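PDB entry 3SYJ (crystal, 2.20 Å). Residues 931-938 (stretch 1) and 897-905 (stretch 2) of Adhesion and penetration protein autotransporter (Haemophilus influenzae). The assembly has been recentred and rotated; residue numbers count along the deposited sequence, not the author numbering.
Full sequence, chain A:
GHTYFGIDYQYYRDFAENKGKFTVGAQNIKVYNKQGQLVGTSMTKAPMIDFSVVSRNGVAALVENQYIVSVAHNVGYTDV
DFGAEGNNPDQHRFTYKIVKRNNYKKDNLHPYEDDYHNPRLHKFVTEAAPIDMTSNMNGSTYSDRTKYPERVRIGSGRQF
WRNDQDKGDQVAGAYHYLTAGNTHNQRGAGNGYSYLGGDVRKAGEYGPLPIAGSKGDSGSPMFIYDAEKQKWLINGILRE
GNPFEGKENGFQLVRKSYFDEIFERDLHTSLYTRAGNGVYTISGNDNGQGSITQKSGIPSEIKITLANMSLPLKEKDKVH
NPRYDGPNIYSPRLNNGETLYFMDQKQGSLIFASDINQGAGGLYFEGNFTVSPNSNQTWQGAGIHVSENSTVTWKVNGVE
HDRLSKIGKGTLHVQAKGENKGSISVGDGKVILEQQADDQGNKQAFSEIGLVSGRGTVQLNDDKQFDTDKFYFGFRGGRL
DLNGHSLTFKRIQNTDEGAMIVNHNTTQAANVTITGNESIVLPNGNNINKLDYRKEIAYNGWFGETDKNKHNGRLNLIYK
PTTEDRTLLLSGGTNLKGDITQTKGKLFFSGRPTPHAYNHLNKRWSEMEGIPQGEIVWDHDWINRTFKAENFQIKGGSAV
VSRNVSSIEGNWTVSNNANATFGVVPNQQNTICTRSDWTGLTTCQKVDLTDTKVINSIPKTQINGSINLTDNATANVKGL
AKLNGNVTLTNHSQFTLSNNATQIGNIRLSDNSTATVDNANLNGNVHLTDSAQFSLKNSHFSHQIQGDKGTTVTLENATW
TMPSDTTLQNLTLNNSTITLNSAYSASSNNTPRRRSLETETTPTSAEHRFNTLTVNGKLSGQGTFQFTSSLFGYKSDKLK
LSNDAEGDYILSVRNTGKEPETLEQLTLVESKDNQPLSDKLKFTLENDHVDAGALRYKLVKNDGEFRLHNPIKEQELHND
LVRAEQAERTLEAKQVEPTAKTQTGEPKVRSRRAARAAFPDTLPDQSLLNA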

ATOM      1  N   ASP A 931     -38.022  -3.815 -14.195  1.00 49.69           N
ATOM      2  CA  ASP A 931     -38.421  -4.875 -15.120  1.00 49.90           C
ATOM      3  C   ASP A 931     -37.239  -5.715 -15.589  1.00 51.16           C
ATOM      4  O   ASP A 931     -36.198  -5.179 -15.969  1.00 50.62           O
ATOM      5  CB  ASP A 931     -39.134  -4.286 -16.337  1.00 45.75           C
ATOM      6  CG  ASP A 931     -40.503  -3.754 -16.001  1.00 51.99           C
ATOM      7  OD1 ASP A 931     -41.007  -4.072 -14.903  1.00 53.63           O
ATOM      8  OD2 ASP A 931     -41.080  -3.022 -16.831  1.00 56.06           O
ATOM      9  N   ALA A 932     -37.408  -7.032 -15.561  1.00 52.00           N
ATOM     10  CA  ALA A 932     -36.428  -7.948 -16.131  1.00 53.97           C
ATOM     11  C   ALA A 932     -37.147  -8.850 -17.122  1.00 53.72           C
ATOM     12  O   ALA A 932     -37.537  -9.968 -16.791  1.00 55.72           O
ATOM     13  CB  ALA A 932     -35.763  -8.769 -15.041  1.00 54.64           C
ATOM     14  N   GLY A 933     -37.330  -8.350 -18.338  1.00 54.11           N
ATOM     15  CA  GLY A 933     -38.155  -9.037 -19.311  1.00 49.82           C
ATOM     16  C   GLY A 933     -39.613  -8.862 -18.939  1.00 50.35           C
ATOM     17  O   GLY A 933     -40.058  -7.751 -18.654  1.00 55.06           O
ATOM     18  N   ALA A 934     -40.358  -9.963 -18.925  1.00 47.00           N
ATOM     19  CA  ALA A 934     -41.780  -9.916 -18.607  1.00 44.38           C
ATOM     20  C   ALA A 934     -42.028  -9.780 -17.108  1.00 48.33           C
ATOM     21  O   ALA A 934     -43.166  -9.585 -16.676  1.00 47.20           O
ATOM     22  CB  ALA A 934     -42.480 -11.157 -19.142  1.00 41.92           C
ATOM     23  N   LEU A 935     -40.966  -9.888 -16.317  1.00 47.42           N
ATOM     24  CA  LEU A 935     -41.102  -9.877 -14.862  1.00 49.99           C
ATOM     25  C   LEU A 935     -40.955  -8.489 -14.236  1.00 48.22           C
ATOM     26  O   LEU A 935     -39.939  -7.810 -14.397  1.00 46.14           O
ATOM     27  CB  LEU A 935     -40.139 -10.878 -14.220  1.00 51.40           C
ATOM     28  CG  LEU A 935     -40.552 -12.341 -14.395  1.00 57.17           C
ATOM     29  CD1 LEU A 935     -39.376 -13.275 -14.140  1.00 51.87           C
ATOM     30  CD2 LEU A 935     -41.746 -12.687 -13.502  1.00 52.02           C
ATOM     31  N   ARG A 936     -41.995  -8.091 -13.513  1.00 47.47           N
ATOM     32  CA  ARG A 936     -42.080  -6.784 -12.885  1.00 44.97           C
ATOM     33  C   ARG A 936     -41.858  -6.910 -11.377  1.00 51.66           C
ATOM     34  O   ARG A 936     -42.610  -7.603 -10.684  1.00 50.83           O
ATOM     35  CB  ARG A 936     -43.459  -6.186 -13.176  1.00 45.20           C
ATOM     36  CG  ARG A 936     -43.879  -5.039 -12.283  1.00 50.84           C
ATOM     37  CD  ARG A 936     -43.202  -3.746 -12.685  1.00 53.05           C
ATOM     38  NE  ARG A 936     -43.340  -3.432 -14.107  1.00 49.92           N
ATOM     39  CZ  ARG A 936     -44.268  -2.626 -14.617  1.00 53.84           C
ATOM     40  NH1 ARG A 936     -45.167  -2.056 -13.822  1.00 59.50           N
ATOM     41  NH2 ARG A 936     -44.299  -2.388 -15.923  1.00 42.26           N
ATOM     42  N   TYR A 937     -40.818  -6.251 -10.872  1.00 46.48           N
ATOM     43  CA  TYR A 937     -40.540  -6.245  -9.438  1.00 44.50           C
ATOM     44  C   TYR A 937     -40.813  -4.871  -8.841  1.00 41.24           C
ATOM     45  O   TYR A 937     -40.552  -3.844  -9.467  1.00 38.17           O
ATOM     46  CB  TYR A 937     -39.096  -6.678  -9.149  1.00 36.42           C
ATOM     47  CG  TYR A 937     -38.775  -8.091  -9.583  1.00 41.94           C
ATOM     48  CD1 TYR A 937     -38.640  -9.117  -8.652  1.00 45.16           C
ATOM     49  CD2 TYR A 937     -38.608  -8.402 -10.925  1.00 41.07           C
ATOM     50  CE1 TYR A 937     -38.346 -10.416  -9.054  1.00 40.81           C
ATOM     51  CE2 TYR A 937     -38.317  -9.690 -11.334  1.00 45.72           C
ATOM     52  CZ  TYR A 937     -38.187 -10.693 -10.398  1.00 44.90           C
ATOM     53  OH  TYR A 937     -37.898 -11.968 -10.825  1.00 40.33           O
ATOM     54  N   LYS A 938     -41.359  -4.863  -7.630  1.00 42.85           N
ATOM     55  CA  LYS A 938     -41.600  -3.631  -6.901  1.00 45.52           C
ATOM     56  C   LYS A 938     -40.859  -3.695  -5.568  1.00 40.92           C
ATOM     57  O   LYS A 938     -40.295  -4.732  -5.221  1.00 42.26           O
ATOM     58  CB  LYS A 938     -43.100  -3.426  -6.671  1.00 47.42           C
ATOM     59  CG  LYS A 938     -43.914  -3.129  -7.926  1.00 44.60           C
ATOM     60  CD  LYS A 938     -45.355  -2.801  -7.541  1.00 54.63           C
ATOM     61  CE  LYS A 938     -46.196  -2.394  -8.737  1.00 52.66           C
ATOM     62  NZ  LYS A 938     -45.641  -1.179  -9.390  1.00 62.69           N
TER
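Stretch 2 897-905: GKEPETLEQ

Stretch 1 is a β-hairpin: strand residues 931-932 lead into a type II' turn from Ala 932 to Leu 935, and the chain returns as a strand through Lys 938. Ala 932 N donates to Leu 935 O (2.9 Å), whereas the reciprocal bond from Leu 935 N to Ala 932 O is weak at 3.5 Å. Stretch 2 has no regular helix or strand. It is a largely extended segment that passes the turn at Glu 899 and then follows the returning strand in the same general sense, so that its later residues come beside Tyr 937. The two backbones are closest near the turn, where the CA atoms of Ala 932 and Glu 899 are 4.9 Å apart; further along, the CA atoms of Tyr 937 and Gln 905 are separated by 8.7 Å. The contact buries 386 Å² in all, about half of it on Leu 935, Glu 899 and Pro 900.

Glu 899 fastens stretch 2 to the turn. Its CA-to-CB bond points toward the hairpin, and its carboxylate reaches the backbone amide of Ala 934 in the turn: Ala 934 N donates to Glu 899 OE1 at 3.0 Å, with a nearly linear N-H...O angle of 169°. This is the one hydrogen bond between the stretches. Glu 899 OE1 also lies 3.6 Å from Gly 933 CA, and a CB at this glycine would clash with it; the positive phi of Gly 933 favours glycine in any case. Nearer the backbone, Glu 899 CB lies 3.2 Å from Ala 932 O, and Glu 899 CA makes a CA-H...O contact with Ala 932 O at 3.5 Å.

Leu 935, which has the largest covered area, also points toward stretch 2. Leu 935 CD1 lies 3.5 Å from Pro 900 CD and 3.7 Å from Glu 899 OE2, so one methyl meets both the proline ring and the carboxylate. The other methyl, Leu 935 CD2, approaches Leu 903 CD1 at 4.3 Å; Leu 903 starts sideways, but the end of its side chain comes nearer.

Pro 900 is buried against three side chains of the hairpin. Besides meeting Leu 935, Pro 900 CD lies 3.9 Å from Ala 932 CB, while Pro 900 CG lies 3.3 Å from Tyr 937 OH and 4.2 Å from Tyr 937 CZ. The tyrosine hydroxyl is hydrogen-bonded elsewhere in the structure. Farther along, the CA-to-CB bond of Glu 904 points away, and its backbone makes the contact, placing Glu 904 O at the edge of the tyrosine ring, 3.8 Å from Tyr 937 CE1.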

ATOM      1  N   GLY A 897     -28.740  -8.824 -16.909  1.00 51.86           N
ATOM      2  CA  GLY A 897     -29.293  -9.001 -18.210  1.00 54.84           C
ATOM      3  C   GLY A 897     -30.616  -9.771 -18.236  1.00 69.49           C
ATOM      4  O   GLY A 897     -31.672  -9.180 -18.224  1.00 81.25           O
ATOM      5  N   LYS A 898     -30.557 -11.095 -18.279  1.00 59.18           N
ATOM      6  CA  LYS A 898     -31.722 -11.899 -18.594  1.00 61.86           C
ATOM      7  C   LYS A 898     -32.905 -11.813 -17.633  1.00 60.23           C
ATOM      8  O   LYS A 898     -32.773 -11.370 -16.520  1.00 57.85           O
ATOM      9  N   GLU A 899     -34.058 -12.294 -18.081  1.00 55.56           N
ATOM     10  CA  GLU A 899     -35.204 -12.529 -17.237  1.00 52.84           C
ATOM     11  C   GLU A 899     -34.983 -13.779 -16.375  1.00 54.98           C
ATOM     12  O   GLU A 899     -34.527 -14.795 -16.858  1.00 53.45           O
ATOM     13  CB  GLU A 899     -36.429 -12.666 -18.113  1.00 48.48           C
ATOM     14  CG  GLU A 899     -37.451 -13.582 -17.622  1.00 52.72           C
ATOM     15  CD  GLU A 899     -38.793 -13.339 -18.257  1.00 56.34           C
ATOM     16  OE1 GLU A 899     -38.911 -12.571 -19.206  1.00 54.99           O
ATOM     17  OE2 GLU A 899     -39.750 -13.909 -17.792  1.00 57.77           O
ATOM     18  N   PRO A 900     -35.294 -13.699 -15.092  1.00 51.39           N
ATOM     19  CA  PRO A 900     -34.917 -14.767 -14.196  1.00 50.85           C
ATOM     20  C   PRO A 900     -35.660 -16.050 -14.503  1.00 52.48           C
ATOM     21  O   PRO A 900     -36.843 -16.043 -14.725  1.00 49.67           O
ATOM     22  CB  PRO A 900     -35.277 -14.230 -12.817  1.00 50.84           C
ATOM     23  CG  PRO A 900     -35.597 -12.802 -13.000  1.00 43.52           C
ATOM     24  CD  PRO A 900     -35.921 -12.572 -14.391  1.00 50.43           C
ATOM     25  N   GLU A 901     -34.932 -17.149 -14.526  1.00 57.39           N
ATOM     26  CA  GLU A 901     -35.548 -18.457 -14.756  1.00 57.74           C
ATOM     27  C   GLU A 901     -36.068 -19.063 -13.450  1.00 51.72           C
ATOM     28  O   GLU A 901     -36.116 -20.281 -13.295  1.00 52.20           O
ATOM     29  CB  GLU A 901     -34.562 -19.410 -15.439  1.00 57.05           C
ATOM     30  CG  GLU A 901     -34.199 -19.004 -16.867  1.00 61.71           C
ATOM     31  CD  GLU A 901     -33.042 -19.811 -17.454  1.00 72.07           C
ATOM     32  OE1 GLU A 901     -32.401 -20.590 -16.706  1.00 63.26           O
ATOM     33  OE2 GLU A 901     -32.773 -19.658 -18.670  1.00 61.26           O
ATOM     34  N   THR A 902     -36.447 -18.195 -12.517  1.00 47.15           N
ATOM     35  CA  THR A 902     -37.034 -18.603 -11.246  1.00 44.87           C
ATOM     36  C   THR A 902     -37.589 -17.383 -10.515  1.00 47.00           C
ATOM     37  O   THR A 902     -37.209 -16.248 -10.809  1.00 45.75           O
ATOM     38  CB  THR A 902     -36.014 -19.310 -10.337  1.00 51.31           C
ATOM     39  OG1 THR A 902     -36.628 -19.593  -9.072  1.00 55.64           O
ATOM     40  CG2 THR A 902     -34.785 -18.431 -10.117  1.00 47.65           C
ATOM     41  N   LEU A 903     -38.489 -17.618  -9.565  1.00 43.59           N
ATOM     42  CA  LEU A 903     -39.104 -16.528  -8.813  1.00 47.27           C
ATOM     43  C   LEU A 903     -38.620 -16.439  -7.362  1.00 48.70           C
ATOM     44  O   LEU A 903     -38.970 -17.267  -6.519  1.00 47.51           O
ATOM     45  CB  LEU A 903     -40.634 -16.615  -8.865  1.00 41.71           C
ATOM     46  CG  LEU A 903     -41.332 -15.723  -9.902  1.00 54.04           C
ATOM     47  CD1 LEU A 903     -41.269 -16.306 -11.313  1.00 48.35           C
ATOM     48  CD2 LEU A 903     -42.777 -15.473  -9.497  1.00 58.92           C
ATOM     49  N   GLU A 904     -37.814 -15.422  -7.083  1.00 41.73           N
ATOM     50  CA  GLU A 904     -37.324 -15.173  -5.736  1.00 45.66           C
ATOM     51  C   GLU A 904     -37.484 -13.696  -5.408  1.00 50.80           C
ATOM     52  O   GLU A 904     -37.964 -12.913  -6.233  1.00 51.81           O
ATOM     53  CB  GLU A 904     -35.845 -15.554  -5.619  1.00 43.76           C
ATOM     54  CG  GLU A 904     -35.539 -17.006  -5.915  1.00 45.98           C
ATOM     55  CD  GLU A 904     -36.132 -17.945  -4.884  1.00 51.33           C
ATOM     56  OE1 GLU A 904     -36.470 -17.476  -3.774  1.00 42.45           O
ATOM     57  OE2 GLU A 904     -36.258 -19.152  -5.187  1.00 49.67           O
ATOM     58  N   GLN A 905     -37.079 -13.320  -4.201  1.00 47.65           N
ATOM     59  CA  GLN A 905     -36.973 -11.916  -3.830  1.00 47.41           C
ATOM     60  C   GLN A 905     -35.507 -11.481  -3.856  1.00 42.66           C
ATOM     61  O   GLN A 905     -34.614 -12.258  -3.523  1.00 46.20           O
ATOM     62  CB  GLN A 905     -37.569 -11.675  -2.438  1.00 46.15           C
ATOM     63  CG  GLN A 905     -39.069 -11.914  -2.342  1.00 46.50           C
ATOM     64  CD  GLN A 905     -39.664 -11.388  -1.048  1.00 47.68           C
ATOM     65  OE1 GLN A 905     -39.034 -11.439   0.005  1.00 53.05           O
ATOM     66  NE2 GLN A 905     -40.885 -10.879  -1.123  1.00 54.76           N
TER